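Local coordinates for protein triacylglycerol lipase (Clostridium botulinum, PDB 5AH1) that hydrolyses ester bonds of synthetic polyesters and probably of triacylglycerols, and binds zinc in an alpha/beta-hydrolase fold, at residues Ile176-His181 with Thr190-Leu195; Ser391-Lys396 with Ile403-Gly408. All blocks are in the same frame, centred on the assembly; numbering follows the deposited sequence.

Interactions 1 and 2 both reach one seven-stranded parallel sheet, the core of the alpha/beta-hydrolase fold, and follow each other along the chain. Interaction 1 packs helix 183-197 on the inner strand 176-181; interaction 2 sets the loop 391-396 against 403-405, the outermost strand. Strands 221-227, 327-331 and 415-417 lie between them in the sheet. Their centres are 17 Å apart and their nearest atoms about 8 Å, without touching. Strand 176-181 runs into the probable nucleophile elbow, whose first glycine is Gly180, and the Leu191 side chain lies about 14 Å from the zinc ion. Leu191 also packs on helix 128-140, which carries the zinc ligand Asp130.

Interaction 1 (Ile176-His181 with Thr190-Leu195); sequences IHLIGH and TLTQLL
No ring or amide plane enters the contact of Leu178 with Leu191 and Thr192, which is made by one methyl group of the strand. The nearby flat groups are engaged elsewhere: the His177 ring is held through ND1 by Ser223 and through NE2 by Asn76, while His181 ND1 is hydrogen-bonded to Tyr99 OH and NE2 to His426 O, and the His181 ring meets that of His426 with planes at about 40°. Leu178 points at the helix. Its CD1 comes within 4.1 Å of Leu191 CD2 and 4.0 Å of Thr192 OG1. The two leucines cross at about a right angle, whereas Leu178 and Thr192 run past each other in opposite directions. With CG opposite the backbone N (chi1 177°), Leu191 extends its CD2 branch to the strand. Thr192 OG1 faces this apolar neighbour, yet its hydrogen-bonding need is met one turn back by Ile188 O.

Strand 176-181, helix 183-197 and the adjacent parallel strand 221-227 form a beta-alpha-beta crossover of the alpha/beta-hydrolase fold. The sequence from Gly180 onward matches a GxSxG nucleophile elbow, so the serine following His181 is probably the nucleophile. Only 92 Å² is buried between the segments, and the CA atoms of Leu178 and Thr192 remain 9.2 Å apart. Neighbouring strands fill in around the methyl contact: Leu178 touches Val81 and Ile221, and Thr192 leans on Ile221 and Val224. On the helix, Leu191 also packs against Leu135 and Tyr136 of helix 128-140.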
loop_
_atom_site.group_PDB
_atom_site.type_symbol
_atom_site.label_atom_id
_atom_site.label_comp_id
_atom_site.label_asym_id
_atom_site.label_seq_id
_atom_site.Cartn_x
_atom_site.Cartn_y
_atom_site.Cartn_z
ATOM N N ILE A 176 9.865 -14.304 -5.530
ATOM C CA ILE A 176 8.502 -13.843 -5.721
ATOM C C ILE A 176 8.460 -12.466 -6.377
ATOM O O ILE A 176 9.449 -11.736 -6.391
ATOM C CB ILE A 176 7.731 -13.772 -4.366
ATOM C CG1 ILE A 176 8.333 -12.700 -3.438
ATOM C CG2 ILE A 176 7.721 -15.139 -3.702
ATOM C CD1 ILE A 176 7.529 -12.489 -2.142
ATOM N N HIS A 177 7.288 -12.124 -6.900
ATOM C CA HIS A 177 6.955 -10.785 -7.353
ATOM C C HIS A 177 6.082 -10.166 -6.269
ATOM O O HIS A 177 5.041 -10.730 -5.939
ATOM C CB HIS A 177 6.132 -10.804 -8.629
ATOM C CG HIS A 177 6.814 -11.443 -9.790
ATOM N ND1 HIS A 177 7.857 -10.841 -10.460
ATOM C CD2 HIS A 177 6.597 -12.631 -10.403
ATOM C CE1 HIS A 177 8.240 -11.631 -11.449
ATOM N NE2 HIS A 177 7.498 -12.723 -11.434
ATOM N N LEU A 178 6.482 -9.018 -5.723
ATOM C CA LEU A 178 5.655 -8.322 -4.749
ATOM C C LEU A 178 4.874 -7.222 -5.437
ATOM O O LEU A 178 5.440 -6.438 -6.206
ATOM C CB LEU A 178 6.513 -7.703 -3.645
ATOM C CG LEU A 178 7.024 -8.701 -2.607
ATOM C CD1 LEU A 178 8.154 -8.080 -1.789
ATOM C CD2 LEU A 178 5.900 -9.157 -1.696
ATOM N N ILE A 179 3.579 -7.159 -5.155
ATOM C CA ILE A 179 2.722 -6.090 -5.648
ATOM C C ILE A 179 2.045 -5.433 -4.462
ATOM O O ILE A 179 1.349 -6.108 -3.703
ATOM C CB ILE A 179 1.654 -6.611 -6.653
ATOM C CG1 ILE A 179 2.314 -7.314 -7.845
ATOM C CG2 ILE A 179 0.766 -5.474 -7.122
ATOM C CD1 ILE A 179 1.358 -7.865 -8.906
ATOM N N GLY A 180 2.241 -4.127 -4.331
ATOM C CA GLY A 180 1.734 -3.398 -3.187
ATOM C C GLY A 180 0.941 -2.181 -3.591
ATOM O O GLY A 180 1.416 -1.349 -4.349
ATOM N N HIS A 181 -0.272 -2.066 -3.053
ATOM C CA HIS A 181 -1.145 -0.929 -3.333
ATOM C C HIS A 181 -1.049 0.062 -2.191
ATOM O O HIS A 181 -0.973 -0.330 -1.023
ATOM C CB HIS A 181 -2.585 -1.398 -3.514
ATOM C CG HIS A 181 -3.568 -0.286 -3.702
ATOM N ND1 HIS A 181 -4.459 0.098 -2.718
ATOM C CD2 HIS A 181 -3.757 0.568 -4.735
ATOM C CE1 HIS A 181 -5.197 1.097 -3.167
ATOM N NE2 HIS A 181 -4.783 1.407 -4.386
ATOM N N THR A 190 10.410 -1.699 1.588
ATOM C CA THR A 190 11.090 -1.808 2.891
ATOM C C THR A 190 11.508 -3.261 3.152
ATOM O O THR A 190 12.635 -3.537 3.559
ATOM C CB THR A 190 10.189 -1.298 4.033
ATOM O OG1 THR A 190 9.837 0.060 3.765
ATOM C CG2 THR A 190 10.875 -1.359 5.394
ATOM N N LEU A 191 10.611 -4.209 2.893
ATOM C CA LEU A 191 10.971 -5.613 3.039
ATOM C C LEU A 191 12.136 -5.967 2.122
ATOM O O LEU A 191 13.067 -6.661 2.534
ATOM C CB LEU A 191 9.776 -6.513 2.718
ATOM C CG LEU A 191 10.094 -8.010 2.783
ATOM C CD1 LEU A 191 10.273 -8.467 4.199
ATOM C CD2 LEU A 191 9.016 -8.860 2.108
ATOM N N THR A 192 12.102 -5.492 0.886
ATOM C CA THR A 192 13.147 -5.832 -0.077
ATOM C C THR A 192 14.504 -5.265 0.378
ATOM O O THR A 192 15.536 -5.930 0.302
ATOM C CB THR A 192 12.763 -5.345 -1.486
ATOM O OG1 THR A 192 11.532 -5.972 -1.877
ATOM C CG2 THR A 192 13.846 -5.682 -2.480
ATOM N N GLN A 193 14.481 -4.071 0.970
ATOM C CA GLN A 193 15.676 -3.433 1.503
ATOM C C GLN A 193 16.262 -4.263 2.645
ATOM O O GLN A 193 17.456 -4.560 2.685
ATOM C CB GLN A 193 15.344 -2.030 1.996
ATOM C CG GLN A 193 16.491 -1.345 2.713
ATOM C CD GLN A 193 17.629 -0.983 1.805
ATOM O OE1 GLN A 193 17.443 -0.699 0.615
ATOM N NE2 GLN A 193 18.829 -1.011 2.357
ATOM N N LEU A 194 15.408 -4.631 3.594
ATOM C CA LEU A 194 15.847 -5.412 4.738
ATOM C C LEU A 194 16.347 -6.798 4.326
ATOM O O LEU A 194 17.396 -7.244 4.784
ATOM C CB LEU A 194 14.712 -5.530 5.764
ATOM C CG LEU A 194 14.423 -4.241 6.550
ATOM C CD1 LEU A 194 13.164 -4.376 7.370
ATOM C CD2 LEU A 194 15.594 -3.848 7.459
ATOM N N LEU A 195 15.611 -7.494 3.470
ATOM C CA LEU A 195 16.067 -8.796 3.012
ATOM C C LEU A 195 17.465 -8.697 2.410
ATOM O O LEU A 195 18.348 -9.480 2.734
ATOM C CB LEU A 195 15.098 -9.400 1.992
ATOM C CG LEU A 195 13.785 -9.942 2.569
ATOM C CD1 LEU A 195 12.832 -10.251 1.427
ATOM C CD2 LEU A 195 14.021 -11.171 3.433
#

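Interaction 2 (Ser391-Lys396 with Ile403-Gly408); sequences SQDGPK and IEQYNG
The ammonium of Lys396, whose stem packs on Ile403, is gripped by several oxygens at once. NZ forms a salt bridge with Asp393 OD1 at 2.8 Å, using that oxygen's syn lone pair, and a hydrogen bond with Gly394 O at 3.0 Å, where the C=O...N angle is 160°. Asp232 OD2 adds a second salt bridge and Ile390 O a further hydrogen bond; two carboxylates and two carbonyls thus surround the ammonium, which would probably favour its charged form. The loop so tied lies against strand 403-405, at the edge of the parallel sheet of the alpha/beta-hydrolase fold, where backbone hydrogen bonds join Glu404 to Trp415 and Ala417.

Ile403 carries most of the contact. Its CD1 reaches into the turn, 3.7 Å from Gly394 C and 3.6 Å from Pro395 O, while CG2 rests 3.9 Å from Asp393 O. Gly394 has no side chain to obstruct this approach. Bends at chi3 and chi4 of Lys396 return NZ to Asp393 and Gly394 O; the Lys396 and Ile403 side chains cross at about a right angle. Asp393 also crosses Ile403 nearly perpendicularly, OD1 facing CD1 and OD2 facing CG2. Gln405, bent at chi2, brings its amide beside the carboxylate with the planes 36° apart, but NE2 stays 4.0 Å from Asp393 OD2. The tightest carbon pair is Lys396 CG against Ile403 CD1, at 3.5 Å.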
loop_
_atom_site.group_PDB
_atom_site.type_symbol
_atom_site.label_atom_id
_atom_site.label_comp_id
_atom_site.label_asym_id
_atom_site.label_seq_id
_atom_site.Cartn_x
_atom_site.Cartn_y
_atom_site.Cartn_z
ATOM N N SER A 391 3.838 11.839 -6.244
ATOM C CA SER A 391 4.469 10.969 -5.264
ATOM C C SER A 391 4.505 9.503 -5.696
ATOM O O SER A 391 5.248 8.712 -5.135
ATOM C CB SER A 391 3.668 11.085 -3.973
ATOM O OG SER A 391 4.210 10.291 -2.944
ATOM N N GLN A 392 3.737 9.147 -6.730
ATOM C CA GLN A 392 3.450 7.747 -7.006
ATOM C C GLN A 392 4.473 7.040 -7.905
ATOM O O GLN A 392 4.574 5.809 -7.866
ATOM C CB GLN A 392 2.038 7.617 -7.595
ATOM C CG GLN A 392 0.944 8.019 -6.626
ATOM C CD GLN A 392 -0.430 7.845 -7.221
ATOM O OE1 GLN A 392 -0.676 6.872 -7.928
ATOM N NE2 GLN A 392 -1.327 8.799 -6.992
ATOM N N ASP A 393 5.238 7.792 -8.695
ATOM C CA ASP A 393 6.123 7.158 -9.670
ATOM C C ASP A 393 7.383 6.547 -9.062
ATOM O O ASP A 393 8.067 5.773 -9.728
ATOM C CB ASP A 393 6.462 8.103 -10.842
ATOM C CG ASP A 393 7.263 9.310 -10.429
ATOM O OD1 ASP A 393 7.515 9.496 -9.228
ATOM O OD2 ASP A 393 7.631 10.078 -11.345
ATOM N N GLY A 394 7.667 6.868 -7.802
ATOM C CA GLY A 394 8.839 6.342 -7.144
ATOM C C GLY A 394 9.354 7.343 -6.146
ATOM O O GLY A 394 8.932 8.495 -6.158
ATOM N N PRO A 395 10.253 6.893 -5.269
ATOM C CA PRO A 395 10.806 7.784 -4.248
ATOM C C PRO A 395 11.765 8.793 -4.885
ATOM O O PRO A 395 12.619 8.397 -5.688
ATOM C CB PRO A 395 11.542 6.816 -3.329
ATOM C CG PRO A 395 11.962 5.691 -4.258
ATOM C CD PRO A 395 10.800 5.523 -5.178
ATOM N N LYS A 396 11.608 10.059 -4.500
ATOM C CA LYS A 396 12.454 11.160 -4.948
ATOM C C LYS A 396 12.942 11.981 -3.759
ATOM O O LYS A 396 14.120 12.337 -3.715
ATOM C CB LYS A 396 11.688 12.043 -5.938
ATOM C CG LYS A 396 11.284 11.279 -7.197
ATOM C CD LYS A 396 10.413 12.065 -8.137
ATOM C CE LYS A 396 9.032 12.391 -7.620
ATOM N NZ LYS A 396 8.238 11.207 -7.168
ATOM N N ILE A 403 14.538 6.936 -11.629
ATOM C CA ILE A 403 13.194 6.782 -12.178
ATOM C C ILE A 403 13.200 7.220 -13.629
ATOM O O ILE A 403 13.640 8.324 -13.944
ATOM C CB ILE A 403 12.162 7.654 -11.402
ATOM C CG1 ILE A 403 12.200 7.348 -9.902
ATOM C CG2 ILE A 403 10.750 7.477 -11.968
ATOM C CD1 ILE A 403 11.393 8.325 -9.066
ATOM N N GLU A 404 12.713 6.358 -14.512
ATOM C CA GLU A 404 12.514 6.733 -15.907
ATOM C C GLU A 404 11.136 6.288 -16.336
ATOM O O GLU A 404 10.657 5.234 -15.920
ATOM C CB GLU A 404 13.523 6.045 -16.815
ATOM C CG GLU A 404 14.980 6.334 -16.546
ATOM C CD GLU A 404 15.890 5.555 -17.508
ATOM O OE1 GLU A 404 15.383 5.056 -18.548
ATOM O OE2 GLU A 404 17.101 5.424 -17.230
ATOM N N GLN A 405 10.502 7.081 -17.186
ATOM C CA GLN A 405 9.235 6.670 -17.760
ATOM C C GLN A 405 9.466 5.472 -18.674
ATOM O O GLN A 405 10.449 5.417 -19.413
ATOM C CB GLN A 405 8.551 7.826 -18.498
ATOM C CG GLN A 405 8.252 9.058 -17.618
ATOM C CD GLN A 405 7.378 8.760 -16.393
ATOM O OE1 GLN A 405 6.251 8.267 -16.513
ATOM N NE2 GLN A 405 7.894 9.089 -15.206
ATOM N N TYR A 406 8.573 4.498 -18.591
ATOM C CA TYR A 406 8.674 3.293 -19.386
ATOM C C TYR A 406 8.764 3.652 -20.859
ATOM O O TYR A 406 8.006 4.488 -21.349
ATOM C CB TYR A 406 7.456 2.419 -19.122
ATOM C CG TYR A 406 7.462 1.127 -19.886
ATOM C CD1 TYR A 406 8.286 0.077 -19.506
ATOM C CD2 TYR A 406 6.638 0.953 -20.976
ATOM C CE1 TYR A 406 8.300 -1.105 -20.209
ATOM C CE2 TYR A 406 6.639 -0.226 -21.684
ATOM C CZ TYR A 406 7.467 -1.258 -21.290
ATOM O OH TYR A 406 7.474 -2.440 -21.993
ATOM N N ASN A 407 9.709 3.023 -21.551
ATOM C CA ASN A 407 10.052 3.389 -22.923
ATOM C C ASN A 407 10.094 2.182 -23.838
ATOM O O ASN A 407 10.790 2.201 -24.846
ATOM C CB ASN A 407 11.417 4.079 -22.945
ATOM C CG ASN A 407 12.570 3.128 -22.608
ATOM O OD1 ASN A 407 12.368 2.029 -22.074
ATOM N ND2 ASN A 407 13.789 3.558 -22.912
ATOM N N GLY A 408 9.368 1.127 -23.478
ATOM C CA GLY A 408 9.307 -0.063 -24.311
ATOM C C GLY A 408 10.408 -1.073 -24.040
ATOM O O GLY A 408 10.549 -2.054 -24.770
#